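Local coordinates for protein inositol-1,4,5-trisphosphate 5-phosphatase 1 (Schizosaccharomyces pombe, PDB 1I9Z) that removes the 5-phosphate from soluble and lipid inositol phosphates, thereby controlling cellular phosphoinositide levels in membrane trafficking and signalling, at residues Pro258-Phe263 against Ala280-Ile285. Residues are numbered along the deposited sequence; the frame is centred on the assembly and turned at random.
Sequences PPTYKF and AWTDRI. With 2IP (D-myo-inositol-1,4-bisphosphate), chain C.
Asp-283 OD2 is gripped by two threonine hydroxyls. Thr-260 OG1 reaches it across the contact at 2.7 Å, donating to the anti lone pair, whereas Thr-282 OG1 comes from above the carboxylate plane. Thr-260 can do this because its OG1 sits between the backbone N and the carbonyl carbon (chi1 52°), with CG2 turned beside the N. His-306 ND1 is a third partner of OD2, and together the three bonds should fix the rotation of the carboxylate. Beside this cluster the main chains pair: Ala-280 N donates to Tyr-261 O at 2.8 Å, and the return bond from Tyr-261 N to Ala-280 O is weak. Since Thr-260 and Tyr-261 both face Ala-280, this lone antiparallel bridge is a classic beta bulge. It ties the loop to the chain entering strand 283-288, an outermost strand of one of the two sheets of this DNase I-like catalytic domain. Pro-259 lies over the Trp-281 indole, its CA making a CH-pi contact 3.8 Å from the centroid of the five-membered ring. Its CG stands over the centre of the indole, on one face. Trp-281 NE1 hydrogen-bonds Phe-257 O. Tyr-261, with CG anti to its own N (chi1 171°), runs past Thr-282 and carries its hydroxyl to the bound inositol 1,4-bisphosphate. The details there are doubtful, because OH sits too close to the ligand's 4-phosphate. Thr-282 OG1 is 3.2 Å from Tyr-261 CB, and Lys-262 CB covers one face of the ring. An alanine in place of Tyr-261 would probably open a gap beside Thr-282 CG2, which packs 3.9 Å from Tyr-261 CD2, and leave Lys-262 CB without the aromatic face it covers and the ligand without the side chain that reaches it.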
loop_
_atom_site.group_PDB
_atom_site.type_symbol
_atom_site.label_atom_id
_atom_site.label_comp_id
_atom_site.label_asym_id
_atom_site.label_seq_id
_atom_site.Cartn_x
_atom_site.Cartn_y
_atom_site.Cartn_z
ATOM N N PRO A 258 -7.636 -2.850 17.967
ATOM C CA PRO A 258 -6.785 -2.306 19.019
ATOM C C PRO A 258 -5.354 -2.023 18.545
ATOM O O PRO A 258 -4.944 -2.561 17.496
ATOM C CB PRO A 258 -6.790 -3.403 20.086
ATOM C CG PRO A 258 -7.886 -4.434 19.654
ATOM C CD PRO A 258 -7.994 -4.280 18.200
ATOM N N PRO A 259 -4.615 -1.165 19.257
ATOM C CA PRO A 259 -3.218 -0.784 18.991
ATOM C C PRO A 259 -2.459 -2.109 18.775
ATOM O O PRO A 259 -2.641 -3.107 19.547
ATOM C CB PRO A 259 -2.801 -0.144 20.311
ATOM C CG PRO A 259 -4.078 0.715 20.622
ATOM C CD PRO A 259 -5.202 -0.306 20.317
ATOM N N THR A 260 -1.695 -2.148 17.668
ATOM C CA THR A 260 -1.015 -3.347 17.265
ATOM C C THR A 260 0.365 -3.500 17.862
ATOM O O THR A 260 1.051 -4.472 17.562
ATOM C CB THR A 260 -0.831 -3.339 15.747
ATOM O OG1 THR A 260 -0.196 -2.070 15.345
ATOM C CG2 THR A 260 -2.214 -3.432 15.047
ATOM N N TYR A 261 0.746 -2.531 18.687
ATOM C CA TYR A 261 2.018 -2.471 19.274
ATOM C C TYR A 261 1.859 -2.014 20.695
ATOM O O TYR A 261 1.000 -1.192 21.058
ATOM C CB TYR A 261 2.928 -1.447 18.550
ATOM C CG TYR A 261 4.242 -1.149 19.222
ATOM C CD1 TYR A 261 5.355 -1.975 19.004
ATOM C CD2 TYR A 261 4.415 0.023 20.009
ATOM C CE1 TYR A 261 6.638 -1.641 19.524
ATOM C CE2 TYR A 261 5.698 0.341 20.552
ATOM C CZ TYR A 261 6.785 -0.488 20.293
ATOM O OH TYR A 261 8.058 -0.195 20.783
ATOM N N LYS A 262 2.830 -2.767 21.169
ATOM C CA LYS A 262 3.761 -3.400 22.000
ATOM C C LYS A 262 3.290 -4.553 22.816
ATOM O O LYS A 262 2.961 -4.367 23.907
ATOM C CB LYS A 262 4.586 -2.416 22.739
ATOM C CG LYS A 262 5.498 -3.128 23.465
ATOM C CD LYS A 262 6.396 -3.793 22.556
ATOM C CE LYS A 262 7.725 -3.130 22.956
ATOM N NZ LYS A 262 8.757 -4.245 23.088
ATOM N N PHE A 263 3.309 -5.766 22.239
ATOM C CA PHE A 263 2.801 -6.906 22.976
ATOM C C PHE A 263 3.968 -7.775 23.445
ATOM O O PHE A 263 5.019 -7.883 22.727
ATOM C CB PHE A 263 1.936 -7.833 22.047
ATOM C CG PHE A 263 0.600 -7.295 21.690
ATOM C CD1 PHE A 263 0.387 -6.630 20.460
ATOM C CD2 PHE A 263 -0.458 -7.390 22.581
ATOM C CE1 PHE A 263 -0.886 -6.087 20.142
ATOM C CE2 PHE A 263 -1.700 -6.849 22.264
ATOM C CZ PHE A 263 -1.925 -6.212 21.063
ATOM N N ALA A 280 0.351 1.553 20.802
ATOM C CA ALA A 280 0.147 2.486 19.692
ATOM C C ALA A 280 -0.301 1.794 18.414
ATOM O O ALA A 280 -0.090 0.611 18.268
ATOM C CB ALA A 280 1.498 3.240 19.423
ATOM N N TRP A 281 -0.942 2.548 17.523
ATOM C CA TRP A 281 -1.278 2.069 16.203
ATOM C C TRP A 281 -0.043 2.422 15.313
ATOM O O TRP A 281 -0.073 3.351 14.466
ATOM C CB TRP A 281 -2.539 2.765 15.642
ATOM C CG TRP A 281 -3.778 2.202 16.279
ATOM C CD1 TRP A 281 -4.350 0.946 16.079
ATOM C CD2 TRP A 281 -4.662 2.918 17.136
ATOM N NE1 TRP A 281 -5.572 0.871 16.763
ATOM C CE2 TRP A 281 -5.780 2.066 17.402
ATOM C CE3 TRP A 281 -4.633 4.217 17.698
ATOM C CZ2 TRP A 281 -6.868 2.484 18.202
ATOM C CZ3 TRP A 281 -5.739 4.617 18.500
ATOM C CH2 TRP A 281 -6.807 3.769 18.723
ATOM N N THR A 282 1.043 1.652 15.504
ATOM C CA THR A 282 2.277 1.902 14.726
ATOM C C THR A 282 2.128 1.449 13.270
ATOM O O THR A 282 2.757 2.007 12.384
ATOM C CB THR A 282 3.487 1.102 15.297
ATOM O OG1 THR A 282 3.104 -0.248 15.605
ATOM C CG2 THR A 282 3.983 1.730 16.542
ATOM N N ASP A 283 1.286 0.429 13.039
ATOM C CA ASP A 283 1.134 -0.216 11.688
ATOM C C ASP A 283 -0.080 0.310 10.959
ATOM O O ASP A 283 -1.176 0.191 11.466
ATOM C CB ASP A 283 1.030 -1.730 11.930
ATOM C CG ASP A 283 2.219 -2.191 12.770
ATOM O OD1 ASP A 283 3.331 -2.280 12.188
ATOM O OD2 ASP A 283 2.101 -2.343 14.033
ATOM N N ARG A 284 0.138 0.872 9.777
ATOM C CA ARG A 284 -0.981 1.566 9.074
ATOM C C ARG A 284 -0.956 1.325 7.601
ATOM O O ARG A 284 0.110 1.018 7.010
ATOM C CB ARG A 284 -0.836 3.084 9.350
ATOM C CG ARG A 284 -0.589 3.416 10.854
ATOM C CD ARG A 284 -1.858 3.288 11.694
ATOM N NE ARG A 284 -2.761 4.458 11.660
ATOM C CZ ARG A 284 -2.679 5.472 12.540
ATOM N NH1 ARG A 284 -3.538 6.481 12.443
ATOM N NH2 ARG A 284 -1.751 5.497 13.514
ATOM N N ILE A 285 -2.123 1.437 6.979
ATOM C CA ILE A 285 -2.208 1.323 5.507
ATOM C C ILE A 285 -3.022 2.525 5.062
ATOM O O ILE A 285 -4.129 2.704 5.548
ATOM C CB ILE A 285 -2.881 0.011 5.090
ATOM C CG1 ILE A 285 -2.006 -1.160 5.553
ATOM C CG2 ILE A 285 -3.067 -0.112 3.564
ATOM C CD1 ILE A 285 -2.858 -2.547 5.521
HETATM C C1 2IP C . 11.905 4.392 22.125
HETATM C C2 2IP C . 13.022 3.460 21.589
HETATM C C3 2IP C . 12.657 1.948 21.771
HETATM C C4 2IP C . 11.285 1.560 21.159
HETATM C C5 2IP C . 10.215 2.439 21.844
HETATM C C6 2IP C . 10.471 3.960 21.629
HETATM O O1 2IP C . 11.959 5.374 23.124
HETATM O O2 2IP C . 13.263 3.653 20.222
HETATM O O3 2IP C . 13.615 1.139 21.156
HETATM O O4 2IP C . 11.034 0.140 21.415
HETATM O O5 2IP C . 8.918 2.131 21.332
HETATM O O6 2IP C . 9.402 4.544 22.360
HETATM P P4 2IP C . 10.943 -0.957 20.290
HETATM O O41 2IP C . 9.901 -0.428 19.236
HETATM O O42 2IP C . 10.496 -2.225 20.864
HETATM O O43 2IP C . 12.392 -1.020 19.774
HETATM P P1 2IP C . 11.945 6.877 23.097
HETATM O O11 2IP C . 13.158 7.242 23.969
HETATM O O12 2IP C . 12.038 7.610 21.781
HETATM O O13 2IP C . 10.699 7.255 23.906
#